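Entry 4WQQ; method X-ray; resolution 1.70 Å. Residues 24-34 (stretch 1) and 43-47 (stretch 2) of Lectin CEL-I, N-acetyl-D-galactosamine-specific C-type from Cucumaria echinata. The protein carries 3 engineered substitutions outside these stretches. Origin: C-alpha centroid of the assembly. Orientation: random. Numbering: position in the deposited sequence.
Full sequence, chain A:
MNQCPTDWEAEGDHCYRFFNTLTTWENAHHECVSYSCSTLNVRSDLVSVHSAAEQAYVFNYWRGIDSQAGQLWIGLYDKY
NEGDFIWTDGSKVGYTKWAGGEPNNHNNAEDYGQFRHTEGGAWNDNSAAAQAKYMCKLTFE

Stretch 1 24-34: TWENAHHECVS
Stretch 2, residues 43-47: RSDLV

A helix, Trp 25 onward, lies nearly antiparallel against a strand, Arg 43 to Leu 46: the axes approach to 5.7 Å and their N-to-C directions differ by 162°. Helical phi/psi near -60/-45 gives i to i+4 bonds of 2.9 to 3.1 Å, from Ala 28 N to Thr 24 O through Ser 34 N to His 30 O. Thr 24 (chi1 p, psi 160) caps the start, its OG1 accepting from Asn 27 N at 3.1 Å. Register follows from two pairs: His 29 CA lies 5.8 Å from Leu 46 CA, and Val 33 CA lies 4.8 Å from Asp 45 CA. The strand is extended, with phi/psi -87/129 at Arg 43, -105/136 at Ser 44, -159/169 at Asp 45 and -56/146 at Leu 46.

Apolar packing centres on Leu 46 (chi1 m, chi2 t). Its CD1 sits over one face of Trp 25 (chi1 t, chi2 94°), 3.9 Å from the five-membered ring centroid, a CH-pi contact, and also reaches His 29 CA at 3.6 Å. Its CD2 meets Ala 28 CB at 4.1 Å and Cys 32 SG at 3.8 Å. Cys 32 (chi1 m) points toward the strand, and its CB lies against the strand backbone, 3.4 Å from Asp 45 C.

Polar contacts join the helix's later part to the strand. Ser 44 (t) donates from OG to Cys 32 O at 2.6 Å, so a strand hydroxyl reaches a backbone carbonyl of the helix. Beside it, Val 33 CA lies 3.2 Å from Ser 44 O, a nearly linear CA-H...O contact.

Charge is organized around Asp 45 (chi1 -150°). OD2 forms a salt bridge with Arg 43 NH1 at 2.9 Å and accepts from a water at 2.7 Å; that water also lies 2.7 Å from NE2 of His 29 (t, chi2 -165°), bridging the stretches. OD1 approaches the His 29 ring edge, 3.4 Å from CD2, and accepts a weak bond from Leu 46 N at 2.8 Å.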

# COMPACT_ATOMS: atom_id res chain seq x y z
N THR A 24 -18.71 -11.53 -14.97
CA THR A 24 -19.11 -10.41 -15.77
C THR A 24 -18.20 -9.20 -15.51
O THR A 24 -17.56 -9.13 -14.48
CB THR A 24 -20.54 -10.00 -15.49
OG1 THR A 24 -20.66 -9.65 -14.09
CG2 THR A 24 -21.52 -11.13 -15.80
N TRP A 25 -18.18 -8.27 -16.43
CA TRP A 25 -17.39 -7.07 -16.27
C TRP A 25 -17.87 -6.30 -15.02
O TRP A 25 -17.04 -5.85 -14.23
CB TRP A 25 -17.45 -6.17 -17.47
CG TRP A 25 -16.55 -4.96 -17.42
CD1 TRP A 25 -15.29 -4.85 -17.91
CD2 TRP A 25 -16.87 -3.69 -16.86
NE1 TRP A 25 -14.81 -3.61 -17.68
CE2 TRP A 25 -15.76 -2.86 -17.05
CE3 TRP A 25 -17.99 -3.15 -16.24
CZ2 TRP A 25 -15.75 -1.51 -16.64
CZ3 TRP A 25 -17.97 -1.81 -15.86
CH2 TRP A 25 -16.89 -1.02 -16.08
N GLU A 26 -19.18 -6.18 -14.88
CA GLU A 26 -19.76 -5.44 -13.75
C GLU A 26 -19.34 -6.07 -12.45
O GLU A 26 -18.92 -5.37 -11.51
CB GLU A 26 -21.28 -5.44 -13.88
CG GLU A 26 -21.88 -4.08 -13.64
CD GLU A 26 -22.42 -3.94 -12.25
OE1 GLU A 26 -23.68 -3.85 -12.12
OE2 GLU A 26 -21.59 -3.91 -11.30
N ASN A 27 -19.38 -7.39 -12.34
CA ASN A 27 -19.00 -8.00 -11.09
C ASN A 27 -17.48 -7.96 -10.87
O ASN A 27 -17.04 -7.76 -9.78
CB ASN A 27 -19.49 -9.42 -10.99
CG ASN A 27 -19.13 -10.04 -9.67
OD1 ASN A 27 -19.57 -9.57 -8.60
ND2 ASN A 27 -18.33 -11.04 -9.71
N ALA A 28 -16.69 -8.10 -11.96
CA ALA A 28 -15.25 -7.92 -11.83
C ALA A 28 -14.90 -6.48 -11.28
O ALA A 28 -14.01 -6.32 -10.46
CB ALA A 28 -14.59 -8.20 -13.14
N HIS A 29 -15.57 -5.47 -11.81
CA HIS A 29 -15.37 -4.10 -11.42
C HIS A 29 -15.64 -3.96 -9.92
O HIS A 29 -14.81 -3.43 -9.17
CB HIS A 29 -16.29 -3.21 -12.25
CG HIS A 29 -16.10 -1.76 -11.97
ND1 HIS A 29 -17.01 -0.82 -12.37
CD2 HIS A 29 -15.05 -1.08 -11.48
CE1 HIS A 29 -16.57 0.39 -12.01
NE2 HIS A 29 -15.38 0.25 -11.46
N HIS A 30 -16.83 -4.45 -9.52
CA HIS A 30 -17.19 -4.53 -8.10
C HIS A 30 -16.14 -5.22 -7.23
O HIS A 30 -15.76 -4.68 -6.20
CB HIS A 30 -18.57 -5.23 -7.97
CG HIS A 30 -18.93 -5.60 -6.56
ND1 HIS A 30 -19.54 -4.71 -5.69
CD2 HIS A 30 -18.74 -6.74 -5.88
CE1 HIS A 30 -19.72 -5.31 -4.52
NE2 HIS A 30 -19.23 -6.53 -4.60
N GLU A 31 -15.67 -6.41 -7.63
CA GLU A 31 -14.74 -7.15 -6.85
C GLU A 31 -13.44 -6.38 -6.71
O GLU A 31 -12.90 -6.25 -5.62
CB GLU A 31 -14.44 -8.50 -7.51
CG GLU A 31 -15.53 -9.54 -7.29
CD GLU A 31 -15.71 -9.89 -5.83
OE1 GLU A 31 -16.87 -10.13 -5.46
OE2 GLU A 31 -14.73 -9.92 -5.07
N CYS A 32 -12.92 -5.83 -7.80
CA CYS A 32 -11.68 -5.03 -7.67
C CYS A 32 -11.80 -3.84 -6.72
O CYS A 32 -10.94 -3.60 -5.90
CB CYS A 32 -11.13 -4.49 -9.03
SG CYS A 32 -10.48 -5.79 -10.12
N VAL A 33 -12.88 -3.08 -6.86
CA VAL A 33 -13.03 -1.88 -6.09
C VAL A 33 -13.16 -2.21 -4.59
O VAL A 33 -12.76 -1.41 -3.73
CB VAL A 33 -14.19 -1.03 -6.65
CG1 VAL A 33 -14.49 0.14 -5.73
CG2 VAL A 33 -13.81 -0.47 -8.01
N SER A 34 -13.75 -3.36 -4.30
CA SER A 34 -13.91 -3.81 -2.92
C SER A 34 -12.65 -3.82 -2.07
O SER A 34 -12.77 -3.65 -0.86
CB SER A 34 -14.61 -5.17 -2.88
OG SER A 34 -13.72 -6.23 -3.19
N ARG A 43 -6.72 3.35 -4.21
CA ARG A 43 -7.79 2.84 -5.08
C ARG A 43 -7.39 1.49 -5.61
O ARG A 43 -6.31 1.31 -6.11
CB ARG A 43 -8.02 3.82 -6.26
CG ARG A 43 -8.81 3.20 -7.40
CD ARG A 43 -8.90 4.04 -8.65
NE ARG A 43 -9.62 5.27 -8.39
CZ ARG A 43 -10.94 5.36 -8.37
NH1 ARG A 43 -11.71 4.38 -8.81
NH2 ARG A 43 -11.50 6.47 -7.97
N SER A 44 -8.29 0.51 -5.45
CA SER A 44 -8.24 -0.73 -6.18
C SER A 44 -9.30 -0.68 -7.24
O SER A 44 -10.40 -0.27 -6.99
CB SER A 44 -8.44 -1.90 -5.22
OG SER A 44 -8.41 -3.18 -5.87
N ASP A 45 -8.97 -1.11 -8.45
CA ASP A 45 -9.91 -0.99 -9.58
C ASP A 45 -9.50 -1.98 -10.65
O ASP A 45 -8.43 -2.67 -10.54
CB ASP A 45 -9.90 0.45 -10.06
CG ASP A 45 -11.20 0.90 -10.65
OD1 ASP A 45 -11.88 0.09 -11.34
OD2 ASP A 45 -11.51 2.12 -10.54
N LEU A 46 -10.33 -2.18 -11.62
CA LEU A 46 -9.90 -2.92 -12.80
C LEU A 46 -8.64 -2.26 -13.41
O LEU A 46 -8.51 -1.07 -13.36
CB LEU A 46 -11.01 -2.97 -13.85
CG LEU A 46 -12.08 -4.05 -13.56
CD1 LEU A 46 -13.32 -3.81 -14.39
CD2 LEU A 46 -11.59 -5.48 -13.72
N VAL A 47 -7.75 -3.06 -13.96
CA VAL A 47 -6.47 -2.56 -14.51
C VAL A 47 -6.75 -1.57 -15.64
O VAL A 47 -7.63 -1.76 -16.51
CB VAL A 47 -5.61 -3.79 -14.93
CG1 VAL A 47 -6.28 -4.55 -16.06
CG2 VAL A 47 -4.21 -3.37 -15.30
O HOH W 1 -14.18 2.47 -10.40